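PDB 2WOL: clavulanic acid biosynthesis oligopeptide binding protein 2 from Streptomyces clavuligerus, which belongs to the family 5 extracellular solute-binding proteins and probably binds oligopeptides, serving the clavulanic acid biosynthetic pathway. Local coordinates for residues D42-D47 with T51-V56; R216-E221 with H227-P232; I332-A337 with L524-D529. One frame throughout, in Å; residues are numbered along the deposited sequence.

Interactions 1 and 2 lie on the same side of the chain's centre and touch through H220, which packs against D42, V43 and L46; interaction 3 lies on the opposite side, its centre about 41 Å from that of interaction 2. Interaction 1, partly buried, folds the loop after strand 34-39 onto the start of helix 54-63, with one carboxylate taking the main polar bonds. Interaction 2 is a surface contact between the two strands of a hairpin in the sheet that also holds strand 34-39, and it relies on backbone bonds and an ion pair. Interaction 3 is buried, joins helix to strand across a long sequence gap, and has no hydrogen bond between its segments.

Interaction 1: D42-D47 with T51-V56; sequences DVDSLD and TYYVWV
The loop that leads from strand 34-39 into helix 54-63 is drawn together by D44, whose carboxylate meets T51, Y52 and Y53. T51 OG1 donates to D44 OD1 at 2.7 Å, and the backbone N of Y52 donates to D44 OD2 at 2.8 Å with a nearly straight N-H (171°). Both carboxylate oxygens use their syn lone pairs, so the pair of bonds fixes the rotation of the group. It lies flat on the Y53 ring, the two planes parallel and D44 CG 3.6 Å above the ring near its centre, while D44 CB makes a CH-pi contact with the same face. A chi1 of 54° sets CG between the backbone N and carbonyl carbon, folding the carboxylate over the ring. Y53 is the N-cap residue of helix 54-63, so the carboxylate joins the loop to the start of the helix. At the edge of the Y53 ring, D42 O lies 3.5 Å from CE2, and a water bridges D42 O and Y53 OH. V43 CG1 meets the outer rim of the W55 indole, 3.8 Å from CH2, and touches V56 CG2. S45 OG accepts from D47 N in an ST turn, and D47 forms a salt bridge with R126.

Interaction 2: R216-E221 with H227-P232; sequences RVARHE and HLERNP
The guanidinium of R216 has P232 CD over the centre of one face, 3.7 Å above the plane, and the E229 carboxylate near its edge. R216 NE donates to E229 OE2 at 2.7 Å, with a weaker bond to the same oxygen from NH2; NE meets that oxygen on its anti side, tilted out of the carboxylate plane, and the two planes are turned 36° apart. Both side chains leave with CG between the backbone N and carbonyl carbon (chi1 65° in R216, 59° in E229) and then run extended, which brings R216 CG and E229 CG to 3.7 Å and places the charged ends together on one face of the sheet. A218 CB packs against E229 CG on the same flank.

Beneath the ion pair, R216 and E229 form an antiparallel hydrogen-bonded pair, with R216 N donating to E229 O at 2.8 Å and E229 N returning a bond to R216 O. A classic beta bulge follows: A218 N and R219 N both donate to H227 O, at 2.8 and 3.3 Å, from the same side of its carbonyl plane, and H227 N completes the R219-H227 pair by donating to R219 O. On the other face, V217 CG2 meets L228 CD2 across a non-hydrogen-bonded pair.

Strands 215-221 and 225-230 are the arms of a beta hairpin at one margin of a mixed sheet. Strand 215-221 is outermost within the chain; strand 225-230 is paired on its far side with strand 248-253, where L228 bonds to V249 through the backbone and H227 ND1 has R248 as its partner.

Interaction 3: I332-A337 with L524-D529; sequences ILLQDA and LPLVHD
L334 and Q335, neighbours on helix 331-337, meet L526 and V527, neighbours on strand 523-534, in two side-chain pairs. In the first, L334 CD1 touches L526 CD2 at 3.8 Å. Each leucine has CG anti to its own carbonyl carbon (chi1 -74° in L334, -58° in L526), and the two side chains cross at about a right angle, meeting through one methyl of each. Both leucines set out toward the opposite segment, and their two side chains bridge helix and strand.

The second pair works differently. Q335 holds its chain extended beyond CG, with CG anti to the backbone N (chi1 -179°), and lies across V527, touching it from CG to the amide nitrogen. V527 CG1 is 4.0 Å from both Q335 CG and Q335 NE2, against the methylene and the amide end of one side chain. The CB of the valine is directed at the helix. Here too the side chains cross nearly at right angles, and the nearest CA atoms, those of Q335 and V527, are 6.9 Å apart.

That consecutive strand residues both face the helix reflects a classic beta bulge: L526 and V527 lie opposite H305 of strand 303-309 and both form backbone bonds with it. Helix 401-414 adds A408 and V409 against L334 and V405 against L526, extending the apolar layer around the leucine pair. Between helix and strand themselves the contact consists of van der Waals packing; Q335 CG and NE2 both lie against the valine methyl, while NE2 also makes a weak hydrogen bond to G344 O, outside the two segments.

Interaction 1: D42-D47 with T51-V56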
ATOM      1  N   ASP A  42       7.343  -4.084  15.744  1.00  9.59           N
ATOM      2  CA  ASP A  42       6.587  -3.061  16.455  1.00  9.63           C
ATOM      3  C   ASP A  42       5.955  -2.112  15.436  1.00  9.51           C
ATOM      4  O   ASP A  42       6.392  -2.039  14.284  1.00  9.08           O
ATOM      5  CB  ASP A  42       7.535  -2.286  17.384  1.00  9.94           C
ATOM      6  CG  ASP A  42       6.822  -1.620  18.560  1.00 10.80           C
ATOM      7  OD1 ASP A  42       5.577  -1.575  18.598  1.00 10.80           O
ATOM      8  OD2 ASP A  42       7.535  -1.126  19.460  1.00 12.17           O
ATOM      9  N   VAL A  43       4.922  -1.394  15.860  1.00  9.55           N
ATOM     10  CA  VAL A  43       4.381  -0.304  15.056  1.00  9.79           C
ATOM     11  C   VAL A  43       5.484   0.716  14.770  1.00  9.64           C
ATOM     12  O   VAL A  43       6.400   0.893  15.581  1.00 10.02           O
ATOM     13  CB  VAL A  43       3.187   0.398  15.761  1.00  9.81           C
ATOM     14  CG1 VAL A  43       2.064  -0.595  16.023  1.00 10.64           C
ATOM     15  CG2 VAL A  43       3.623   1.077  17.067  1.00 10.55           C
ATOM     16  N   ASP A  44       5.409   1.371  13.615  1.00  9.43           N
ATOM     17  CA  ASP A  44       6.326   2.475  13.337  1.00  9.19           C
ATOM     18  C   ASP A  44       5.948   3.728  14.135  1.00  9.48           C
ATOM     19  O   ASP A  44       6.821   4.489  14.557  1.00  9.81           O
ATOM     20  CB  ASP A  44       6.455   2.760  11.826  1.00  9.06           C
ATOM     21  CG  ASP A  44       5.111   2.999  11.131  1.00  9.69           C
ATOM     22  OD1 ASP A  44       4.047   2.712  11.714  1.00  9.87           O
ATOM     23  OD2 ASP A  44       5.138   3.467   9.971  1.00 10.93           O
ATOM     24  N   SER A  45       4.649   3.917  14.360  1.00  8.92           N
ATOM     25  CA  SER A  45       4.140   5.032  15.156  1.00  8.83           C
ATOM     26  C   SER A  45       2.703   4.777  15.596  1.00  8.75           C
ATOM     27  O   SER A  45       1.947   4.086  14.903  1.00  8.72           O
ATOM     28  CB  SER A  45       4.206   6.333  14.349  1.00  8.91           C
ATOM     29  OG  SER A  45       3.773   7.436  15.129  1.00  9.27           O
ATOM     30  N   LEU A  46       2.346   5.329  16.756  1.00  8.62           N
ATOM     31  CA  LEU A  46       0.950   5.392  17.195  1.00  8.91           C
ATOM     32  C   LEU A  46       0.321   6.773  16.948  1.00  8.82           C
ATOM     33  O   LEU A  46      -0.839   7.011  17.287  1.00  9.41           O
ATOM     34  CB  LEU A  46       0.806   4.972  18.665  1.00  9.20           C
ATOM     35  CG  LEU A  46       1.119   3.503  18.985  1.00 10.19           C
ATOM     36  CD1 LEU A  46       1.098   3.275  20.485  1.00 11.99           C
ATOM     37  CD2 LEU A  46       0.159   2.544  18.286  1.00 11.90           C
ATOM     38  N   ASP A  47       1.095   7.684  16.364  1.00  8.44           N
ATOM     39  CA  ASP A  47       0.544   8.921  15.833  1.00  8.30           C
ATOM     40  C   ASP A  47      -0.087   8.559  14.489  1.00  8.06           C
ATOM     41  O   ASP A  47       0.601   8.060  13.598  1.00  7.83           O
ATOM     42  CB  ASP A  47       1.660   9.968  15.670  1.00  7.94           C
ATOM     43  CG  ASP A  47       1.141  11.340  15.261  1.00  8.50           C
ATOM     44  OD1 ASP A  47       0.147  11.416  14.513  1.00  8.29           O
ATOM     45  OD2 ASP A  47       1.758  12.352  15.676  1.00  8.55           O
ATOM     46  N   THR A  51       2.473   7.101  10.493  1.00  7.99           N
ATOM     47  CA  THR A  51       2.630   5.704  10.109  1.00  7.91           C
ATOM     48  C   THR A  51       2.569   5.488   8.595  1.00  8.12           C
ATOM     49  O   THR A  51       1.733   6.077   7.895  1.00  8.01           O
ATOM     50  CB  THR A  51       1.620   4.777  10.822  1.00  7.60           C
ATOM     51  OG1 THR A  51       1.816   3.438  10.351  1.00  7.35           O
ATOM     52  CG2 THR A  51       0.167   5.206  10.545  1.00  7.27           C
ATOM     53  N   TYR A  52       3.470   4.637   8.110  1.00  8.53           N
ATOM     54  CA  TYR A  52       3.507   4.243   6.706  1.00  9.02           C
ATOM     55  C   TYR A  52       3.537   2.718   6.566  1.00  9.46           C
ATOM     56  O   TYR A  52       3.976   2.197   5.535  1.00 10.34           O
ATOM     57  CB  TYR A  52       4.717   4.862   5.984  1.00  9.17           C
ATOM     58  CG  TYR A  52       4.357   5.557   4.686  1.00  9.16           C
ATOM     59  CD1 TYR A  52       4.730   6.882   4.460  1.00  9.03           C
ATOM     60  CD2 TYR A  52       3.618   4.903   3.699  1.00  9.58           C
ATOM     61  CE1 TYR A  52       4.392   7.534   3.275  1.00  9.68           C
ATOM     62  CE2 TYR A  52       3.269   5.546   2.511  1.00  9.85           C
ATOM     63  CZ  TYR A  52       3.658   6.862   2.309  1.00  8.97           C
ATOM     64  OH  TYR A  52       3.320   7.511   1.143  1.00  9.95           O
ATOM     65  N   TYR A  53       3.091   2.013   7.609  1.00  9.26           N
ATOM     66  CA  TYR A  53       2.940   0.559   7.554  1.00  9.56           C
ATOM     67  C   TYR A  53       1.504   0.221   7.195  1.00  9.32           C
ATOM     68  O   TYR A  53       0.570   0.691   7.858  1.00  9.01           O
ATOM     69  CB  TYR A  53       3.246  -0.097   8.905  1.00  9.80           C
ATOM     70  CG  TYR A  53       4.701  -0.187   9.330  1.00 10.37           C
ATOM     71  CD1 TYR A  53       5.743   0.197   8.482  1.00 11.34           C
ATOM     72  CD2 TYR A  53       5.027  -0.688  10.590  1.00 11.14           C
ATOM     73  CE1 TYR A  53       7.078   0.096   8.898  1.00 12.23           C
ATOM     74  CE2 TYR A  53       6.345  -0.797  11.010  1.00 12.36           C
ATOM     75  CZ  TYR A  53       7.362  -0.404  10.163  1.00 11.84           C
ATOM     76  OH  TYR A  53       8.662  -0.517  10.597  1.00 13.14           O
ATOM     77  N   VAL A  54       1.323  -0.608   6.171  1.00  9.20           N
ATOM     78  CA  VAL A  54      -0.017  -1.028   5.751  1.00  9.08           C
ATOM     79  C   VAL A  54      -0.789  -1.649   6.916  1.00  8.56           C
ATOM     80  O   VAL A  54      -1.967  -1.346   7.109  1.00  8.42           O
ATOM     81  CB  VAL A  54       0.015  -1.995   4.537  1.00  9.59           C
ATOM     82  CG1 VAL A  54      -1.397  -2.419   4.151  1.00  9.99           C
ATOM     83  CG2 VAL A  54       0.705  -1.340   3.350  1.00 10.76           C
ATOM     84  N   TRP A  55      -0.112  -2.482   7.706  1.00  7.95           N
ATOM     85  CA  TRP A  55      -0.766  -3.163   8.819  1.00  7.68           C
ATOM     86  C   TRP A  55      -1.119  -2.230   9.980  1.00  7.69           C
ATOM     87  O   TRP A  55      -2.016  -2.528  10.769  1.00  8.01           O
ATOM     88  CB  TRP A  55       0.032  -4.387   9.283  1.00  7.64           C
ATOM     89  CG  TRP A  55       1.383  -4.115   9.887  1.00  7.04           C
ATOM     90  CD1 TRP A  55       2.584  -4.078   9.233  1.00  7.73           C
ATOM     91  CD2 TRP A  55       1.675  -3.907  11.276  1.00  7.33           C
ATOM     92  NE1 TRP A  55       3.602  -3.835  10.125  1.00  8.30           N
ATOM     93  CE2 TRP A  55       3.074  -3.733  11.387  1.00  7.08           C
ATOM     94  CE3 TRP A  55       0.890  -3.849  12.437  1.00  7.62           C
ATOM     95  CZ2 TRP A  55       3.705  -3.504  12.616  1.00  8.02           C
ATOM     96  CZ3 TRP A  55       1.521  -3.620  13.663  1.00  7.56           C
ATOM     97  CH2 TRP A  55       2.914  -3.451  13.738  1.00  7.73           C
ATOM     98  N   VAL A  56      -0.411  -1.109  10.087  1.00  7.51           N
ATOM     99  CA  VAL A  56      -0.772  -0.102  11.081  1.00  7.64           C
ATOM    100  C   VAL A  56      -1.948   0.741  10.565  1.00  7.55           C
ATOM    101  O   VAL A  56      -2.819   1.126  11.347  1.00  7.67           O
ATOM    102  CB  VAL A  56       0.429   0.769  11.510  1.00  7.32           C
ATOM    103  CG1 VAL A  56      -0.001   1.800  12.555  1.00  7.89           C
ATOM    104  CG2 VAL A  56       1.544  -0.108  12.076  1.00  7.94           C
TER
HETATM  105  O   HOH W   1       8.856  -1.496  13.223  1.00 19.41           O

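Interaction 2: R216-E221 with H227-P232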
ATOM      1  N   ARG A 216      -9.167   2.358  22.148  1.00 10.68           N
ATOM      2  CA  ARG A 216      -8.092   3.279  22.461  1.00 11.22           C
ATOM      3  C   ARG A 216      -6.896   2.489  22.981  1.00 11.45           C
ATOM      4  O   ARG A 216      -7.041   1.342  23.423  1.00 11.22           O
ATOM      5  CB  ARG A 216      -8.555   4.320  23.486  1.00 11.57           C
ATOM      6  CG  ARG A 216      -8.903   3.763  24.861  1.00 13.26           C
ATOM      7  CD  ARG A 216      -9.320   4.884  25.793  1.00 16.57           C
ATOM      8  NE  ARG A 216      -9.732   4.383  27.099  1.00 19.80           N
ATOM      9  CZ  ARG A 216     -10.387   5.097  28.012  1.00 21.57           C
ATOM     10  NH1 ARG A 216     -10.723   6.361  27.773  1.00 22.66           N
ATOM     11  NH2 ARG A 216     -10.711   4.540  29.171  1.00 22.03           N
ATOM     12  N   VAL A 217      -5.717   3.103  22.919  1.00 11.77           N
ATOM     13  CA  VAL A 217      -4.498   2.488  23.427  1.00 12.48           C
ATOM     14  C   VAL A 217      -4.548   2.417  24.955  1.00 12.78           C
ATOM     15  O   VAL A 217      -4.664   3.446  25.627  1.00 13.10           O
ATOM     16  CB  VAL A 217      -3.234   3.267  22.983  1.00 12.53           C
ATOM     17  CG1 VAL A 217      -1.974   2.588  23.502  1.00 12.86           C
ATOM     18  CG2 VAL A 217      -3.184   3.409  21.462  1.00 12.81           C
ATOM     19  N   ALA A 218      -4.473   1.201  25.493  1.00 13.11           N
ATOM     20  CA  ALA A 218      -4.421   0.995  26.940  1.00 13.43           C
ATOM     21  C   ALA A 218      -2.975   0.959  27.420  1.00 13.73           C
ATOM     22  O   ALA A 218      -2.644   1.507  28.478  1.00 13.77           O
ATOM     23  CB  ALA A 218      -5.143  -0.288  27.326  1.00 13.66           C
ATOM     24  N   ARG A 219      -2.118   0.310  26.635  1.00 13.46           N
ATOM     25  CA  ARG A 219      -0.701   0.220  26.948  1.00 13.81           C
ATOM     26  C   ARG A 219       0.100  -0.136  25.707  1.00 13.53           C
ATOM     27  O   ARG A 219      -0.306  -0.990  24.925  1.00 12.99           O
ATOM     28  CB  ARG A 219      -0.452  -0.819  28.046  1.00 14.08           C
ATOM     29  CG  ARG A 219       0.952  -0.787  28.618  1.00 16.30           C
ATOM     30  CD  ARG A 219       1.162  -1.927  29.589  1.00 18.83           C
ATOM     31  NE  ARG A 219       2.582  -2.226  29.743  1.00 21.08           N
ATOM     32  CZ  ARG A 219       3.067  -3.384  30.178  1.00 22.42           C
ATOM     33  NH1 ARG A 219       2.246  -4.376  30.505  1.00 23.33           N
ATOM     34  NH2 ARG A 219       4.378  -3.553  30.275  1.00 24.04           N
ATOM     35  N   HIS A 220       1.230   0.540  25.532  1.00 13.71           N
ATOM     36  CA  HIS A 220       2.201   0.179  24.513  1.00 13.94           C
ATOM     37  C   HIS A 220       3.551   0.015  25.196  1.00 14.38           C
ATOM     38  O   HIS A 220       4.055   0.952  25.821  1.00 14.53           O
ATOM     39  CB  HIS A 220       2.275   1.250  23.420  1.00 13.79           C
ATOM     40  CG  HIS A 220       3.348   1.009  22.400  1.00 13.79           C
ATOM     41  ND1 HIS A 220       3.502  -0.194  21.744  1.00 13.98           N
ATOM     42  CD2 HIS A 220       4.308   1.828  21.913  1.00 13.79           C
ATOM     43  CE1 HIS A 220       4.516  -0.107  20.902  1.00 12.34           C
ATOM     44  NE2 HIS A 220       5.024   1.110  20.985  1.00 14.73           N
ATOM     45  N   GLU A 221       4.111  -1.186  25.103  1.00 14.75           N
ATOM     46  CA  GLU A 221       5.464  -1.438  25.572  1.00 15.46           C
ATOM     47  C   GLU A 221       6.313  -1.736  24.345  1.00 15.17           C
ATOM     48  O   GLU A 221       6.138  -2.782  23.721  1.00 15.03           O
ATOM     49  CB  GLU A 221       5.497  -2.605  26.567  1.00 15.94           C
ATOM     50  CG  GLU A 221       6.836  -2.782  27.284  1.00 18.39           C
ATOM     51  CD  GLU A 221       7.240  -1.555  28.091  1.00 21.42           C
ATOM     52  OE1 GLU A 221       6.418  -1.070  28.901  1.00 22.58           O
ATOM     53  OE2 GLU A 221       8.382  -1.075  27.917  1.00 23.75           O
ATOM     54  N   HIS A 227      -1.766  -3.123  23.840  1.00 10.54           N
ATOM     55  CA  HIS A 227      -3.094  -3.512  24.294  1.00 10.80           C
ATOM     56  C   HIS A 227      -4.081  -2.393  24.021  1.00 10.66           C
ATOM     57  O   HIS A 227      -3.805  -1.221  24.315  1.00 10.64           O
ATOM     58  CB  HIS A 227      -3.072  -3.863  25.785  1.00 11.21           C
ATOM     59  CG  HIS A 227      -2.381  -5.156  26.095  1.00 12.53           C
ATOM     60  ND1 HIS A 227      -2.426  -5.744  27.340  1.00 15.19           N
ATOM     61  CD2 HIS A 227      -1.644  -5.985  25.315  1.00 13.22           C
ATOM     62  CE1 HIS A 227      -1.733  -6.868  27.321  1.00 15.24           C
ATOM     63  NE2 HIS A 227      -1.249  -7.039  26.102  1.00 15.43           N
ATOM     64  N   LEU A 228      -5.218  -2.767  23.442  1.00 10.37           N
ATOM     65  CA  LEU A 228      -6.301  -1.846  23.146  1.00 10.34           C
ATOM     66  C   LEU A 228      -7.527  -2.204  23.968  1.00 10.50           C
ATOM     67  O   LEU A 228      -7.885  -3.377  24.092  1.00 10.19           O
ATOM     68  CB  LEU A 228      -6.662  -1.884  21.658  1.00 10.55           C
ATOM     69  CG  LEU A 228      -5.565  -1.722  20.597  1.00 11.11           C
ATOM     70  CD1 LEU A 228      -6.219  -1.609  19.227  1.00 11.12           C
ATOM     71  CD2 LEU A 228      -4.661  -0.517  20.861  1.00 11.60           C
ATOM     72  N   GLU A 229      -8.157  -1.179  24.532  1.00 10.60           N
ATOM     73  CA  GLU A 229      -9.404  -1.339  25.279  1.00 11.18           C
ATOM     74  C   GLU A 229     -10.508  -0.553  24.581  1.00 10.99           C
ATOM     75  O   GLU A 229     -10.228   0.280  23.723  1.00 10.91           O
ATOM     76  CB  GLU A 229      -9.230  -0.853  26.727  1.00 11.11           C
ATOM     77  CG  GLU A 229      -8.820   0.615  26.831  1.00 12.25           C
ATOM     78  CD  GLU A 229      -8.626   1.098  28.254  1.00 12.63           C
ATOM     79  OE1 GLU A 229      -8.497   0.257  29.169  1.00 16.04           O
ATOM     80  OE2 GLU A 229      -8.587   2.331  28.449  1.00 15.20           O
ATOM     81  N   ARG A 230     -11.760  -0.813  24.946  1.00 11.14           N
ATOM     82  CA  ARG A 230     -12.878  -0.086  24.366  1.00 11.14           C
ATOM     83  C   ARG A 230     -12.805   1.409  24.666  1.00 11.20           C
ATOM     84  O   ARG A 230     -12.422   1.824  25.765  1.00 11.68           O
ATOM     85  CB  ARG A 230     -14.208  -0.638  24.872  1.00 11.01           C
ATOM     86  CG  ARG A 230     -14.557  -2.022  24.347  1.00 11.62           C
ATOM     87  CD  ARG A 230     -16.041  -2.297  24.563  1.00 10.68           C
ATOM     88  NE  ARG A 230     -16.435  -3.651  24.175  1.00 10.21           N
ATOM     89  CZ  ARG A 230     -16.723  -4.023  22.932  1.00 10.40           C
ATOM     90  NH1 ARG A 230     -16.662  -3.150  21.934  1.00 11.05           N
ATOM     91  NH2 ARG A 230     -17.079  -5.276  22.680  1.00 10.25           N
ATOM     92  N   ASN A 231     -13.162   2.201  23.663  1.00 11.38           N
ATOM     93  CA  ASN A 231     -13.360   3.631  23.823  1.00 11.66           C
ATOM     94  C   ASN A 231     -14.780   3.840  24.358  1.00 12.15           C
ATOM     95  O   ASN A 231     -15.751   3.606  23.638  1.00 12.04           O
ATOM     96  CB  ASN A 231     -13.153   4.329  22.472  1.00 11.42           C
ATOM     97  CG  ASN A 231     -13.503   5.815  22.496  1.00 11.68           C
ATOM     98  OD1 ASN A 231     -14.016   6.343  23.482  1.00 11.56           O
ATOM     99  ND2 ASN A 231     -13.234   6.492  21.389  1.00 11.53           N
ATOM    100  N   PRO A 232     -14.904   4.288  25.622  1.00 12.87           N
ATOM    101  CA  PRO A 232     -16.232   4.354  26.246  1.00 13.16           C
ATOM    102  C   PRO A 232     -17.164   5.403  25.633  1.00 13.35           C
ATOM    103  O   PRO A 232     -18.375   5.357  25.869  1.00 13.67           O
ATOM    104  CB  PRO A 232     -15.921   4.696  27.706  1.00 13.19           C
ATOM    105  CG  PRO A 232     -14.603   5.346  27.687  1.00 13.86           C
ATOM    106  CD  PRO A 232     -13.841   4.767  26.525  1.00 12.81           C
TER

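Interaction 3: I332-A337 with L524-D529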
ATOM      1  N   ILE A 332       9.545 -17.352 -16.285  1.00  8.87           N
ATOM      2  CA  ILE A 332       9.378 -18.560 -15.480  1.00  9.13           C
ATOM      3  C   ILE A 332      10.474 -18.634 -14.420  1.00  9.37           C
ATOM      4  O   ILE A 332      10.186 -18.831 -13.233  1.00  9.23           O
ATOM      5  CB  ILE A 332       9.370 -19.835 -16.366  1.00  8.97           C
ATOM      6  CG1 ILE A 332       8.248 -19.766 -17.419  1.00  9.21           C
ATOM      7  CG2 ILE A 332       9.270 -21.106 -15.512  1.00  9.17           C
ATOM      8  CD1 ILE A 332       6.832 -19.583 -16.851  1.00 11.08           C
ATOM      9  N   LEU A 333      11.723 -18.445 -14.848  1.00  9.49           N
ATOM     10  CA  LEU A 333      12.873 -18.412 -13.940  1.00 10.16           C
ATOM     11  C   LEU A 333      12.730 -17.297 -12.903  1.00  9.92           C
ATOM     12  O   LEU A 333      13.040 -17.484 -11.721  1.00 10.30           O
ATOM     13  CB  LEU A 333      14.172 -18.220 -14.734  1.00 10.31           C
ATOM     14  CG  LEU A 333      15.517 -18.311 -14.006  1.00 10.94           C
ATOM     15  CD1 LEU A 333      15.815 -19.757 -13.606  1.00 11.59           C
ATOM     16  CD2 LEU A 333      16.646 -17.737 -14.859  1.00 11.22           C
ATOM     17  N   LEU A 334      12.253 -16.141 -13.354  1.00  9.99           N
ATOM     18  CA  LEU A 334      12.083 -14.981 -12.485  1.00  9.90           C
ATOM     19  C   LEU A 334      10.985 -15.215 -11.450  1.00 10.00           C
ATOM     20  O   LEU A 334      11.127 -14.826 -10.290  1.00 10.10           O
ATOM     21  CB  LEU A 334      11.820 -13.717 -13.312  1.00  9.77           C
ATOM     22  CG  LEU A 334      13.064 -13.186 -14.037  1.00  9.78           C
ATOM     23  CD1 LEU A 334      12.696 -12.395 -15.282  1.00  9.75           C
ATOM     24  CD2 LEU A 334      13.911 -12.347 -13.095  1.00 10.69           C
ATOM     25  N   GLN A 335       9.904 -15.869 -11.869  1.00 10.01           N
ATOM     26  CA  GLN A 335       8.835 -16.233 -10.944  1.00 10.68           C
ATOM     27  C   GLN A 335       9.313 -17.280  -9.939  1.00 11.38           C
ATOM     28  O   GLN A 335       8.966 -17.216  -8.756  1.00 11.48           O
ATOM     29  CB  GLN A 335       7.616 -16.743 -11.703  1.00 10.30           C
ATOM     30  CG  GLN A 335       6.458 -17.120 -10.796  1.00 10.12           C
ATOM     31  CD  GLN A 335       5.195 -17.394 -11.565  1.00  9.68           C
ATOM     32  OE1 GLN A 335       5.224 -18.066 -12.598  1.00  9.54           O
ATOM     33  NE2 GLN A 335       4.070 -16.878 -11.069  1.00  8.59           N
ATOM     34  N   ASP A 336      10.111 -18.236 -10.410  1.00 12.22           N
ATOM     35  CA  ASP A 336      10.678 -19.263  -9.535  1.00 13.35           C
ATOM     36  C   ASP A 336      11.566 -18.638  -8.462  1.00 14.18           C
ATOM     37  O   ASP A 336      11.571 -19.091  -7.316  1.00 14.73           O
ATOM     38  CB  ASP A 336      11.438 -20.321 -10.339  1.00 13.02           C
ATOM     39  CG  ASP A 336      10.511 -21.290 -11.066  1.00 13.43           C
ATOM     40  OD1 ASP A 336       9.279 -21.202 -10.887  1.00 12.84           O
ATOM     41  OD2 ASP A 336      11.020 -22.145 -11.824  1.00 15.84           O
ATOM     42  N   ALA A 337      12.293 -17.585  -8.833  1.00 15.12           N
ATOM     43  CA  ALA A 337      13.106 -16.833  -7.880  1.00 16.37           C
ATOM     44  C   ALA A 337      12.228 -16.139  -6.838  1.00 17.27           C
ATOM     45  O   ALA A 337      12.677 -15.871  -5.723  1.00 17.58           O
ATOM     46  CB  ALA A 337      13.981 -15.821  -8.607  1.00 16.14           C
ATOM     47  N   LEU A 524       9.862  -3.406 -16.290  1.00  7.15           N
ATOM     48  CA  LEU A 524       9.659  -4.808 -16.636  1.00  7.62           C
ATOM     49  C   LEU A 524       8.834  -5.476 -15.536  1.00  7.31           C
ATOM     50  O   LEU A 524       9.356  -5.764 -14.455  1.00  6.91           O
ATOM     51  CB  LEU A 524      11.006  -5.522 -16.809  1.00  7.43           C
ATOM     52  CG  LEU A 524      11.043  -7.056 -16.876  1.00  7.85           C
ATOM     53  CD1 LEU A 524      10.175  -7.618 -18.009  1.00  7.98           C
ATOM     54  CD2 LEU A 524      12.477  -7.538 -17.022  1.00  8.52           C
ATOM     55  N   PRO A 525       7.539  -5.715 -15.806  1.00  7.43           N
ATOM     56  CA  PRO A 525       6.664  -6.360 -14.831  1.00  7.63           C
ATOM     57  C   PRO A 525       7.038  -7.826 -14.690  1.00  7.66           C
ATOM     58  O   PRO A 525       7.305  -8.491 -15.692  1.00  7.53           O
ATOM     59  CB  PRO A 525       5.265  -6.237 -15.451  1.00  8.17           C
ATOM     60  CG  PRO A 525       5.409  -5.436 -16.688  1.00  8.61           C
ATOM     61  CD  PRO A 525       6.843  -5.405 -17.066  1.00  7.45           C
ATOM     62  N   LEU A 526       7.067  -8.318 -13.456  1.00  7.83           N
ATOM     63  CA  LEU A 526       7.367  -9.730 -13.211  1.00  8.19           C
ATOM     64  C   LEU A 526       6.132 -10.485 -12.736  1.00  8.46           C
ATOM     65  O   LEU A 526       5.568 -11.294 -13.477  1.00  8.66           O
ATOM     66  CB  LEU A 526       8.527  -9.888 -12.220  1.00  8.42           C
ATOM     67  CG  LEU A 526       9.854  -9.226 -12.618  1.00  9.24           C
ATOM     68  CD1 LEU A 526      10.901  -9.437 -11.540  1.00 10.45           C
ATOM     69  CD2 LEU A 526      10.354  -9.755 -13.955  1.00 10.34           C
ATOM     70  N   VAL A 527       5.716 -10.213 -11.503  1.00  8.41           N
ATOM     71  CA  VAL A 527       4.522 -10.843 -10.943  1.00  8.62           C
ATOM     72  C   VAL A 527       3.727  -9.863 -10.102  1.00  8.57           C
ATOM     73  O   VAL A 527       4.289  -8.909  -9.560  1.00  8.71           O
ATOM     74  CB  VAL A 527       4.858 -12.092 -10.061  1.00  8.76           C
ATOM     75  CG1 VAL A 527       5.523 -13.197 -10.884  1.00  9.18           C
ATOM     76  CG2 VAL A 527       5.719 -11.715  -8.849  1.00  9.08           C
ATOM     77  N   HIS A 528       2.420 -10.098 -10.018  1.00  8.78           N
ATOM     78  CA  HIS A 528       1.615  -9.509  -8.958  1.00  9.29           C
ATOM     79  C   HIS A 528       1.694 -10.457  -7.770  1.00  9.71           C
ATOM     80  O   HIS A 528       1.374 -11.652  -7.881  1.00  9.69           O
ATOM     81  CB  HIS A 528       0.169  -9.302  -9.395  1.00  9.56           C
ATOM     82  CG  HIS A 528      -0.004  -8.223 -10.415  1.00  9.45           C
ATOM     83  ND1 HIS A 528       0.379  -6.917 -10.195  1.00 10.98           N
ATOM     84  CD2 HIS A 528      -0.532  -8.255 -11.661  1.00  9.62           C
ATOM     85  CE1 HIS A 528       0.102  -6.193 -11.265  1.00  8.71           C
ATOM     86  NE2 HIS A 528      -0.457  -6.981 -12.166  1.00 11.58           N
ATOM     87  N   ASP A 529       2.141  -9.918  -6.642  1.00 10.25           N
ATOM     88  CA  ASP A 529       2.421 -10.719  -5.456  1.00 11.13           C
ATOM     89  C   ASP A 529       1.163 -11.352  -4.865  1.00 11.02           C
ATOM     90  O   ASP A 529       0.060 -10.800  -4.954  1.00 10.65           O
ATOM     91  CB  ASP A 529       3.207  -9.919  -4.412  0.50 11.40           C
ATOM     92  CG  ASP A 529       4.682  -9.780  -4.775  0.50 12.06           C
ATOM     93  OD1 ASP A 529       5.306 -10.792  -5.172  0.50 13.36           O
ATOM     94  OD2 ASP A 529       5.221  -8.660  -4.661  0.50 13.88           O
TER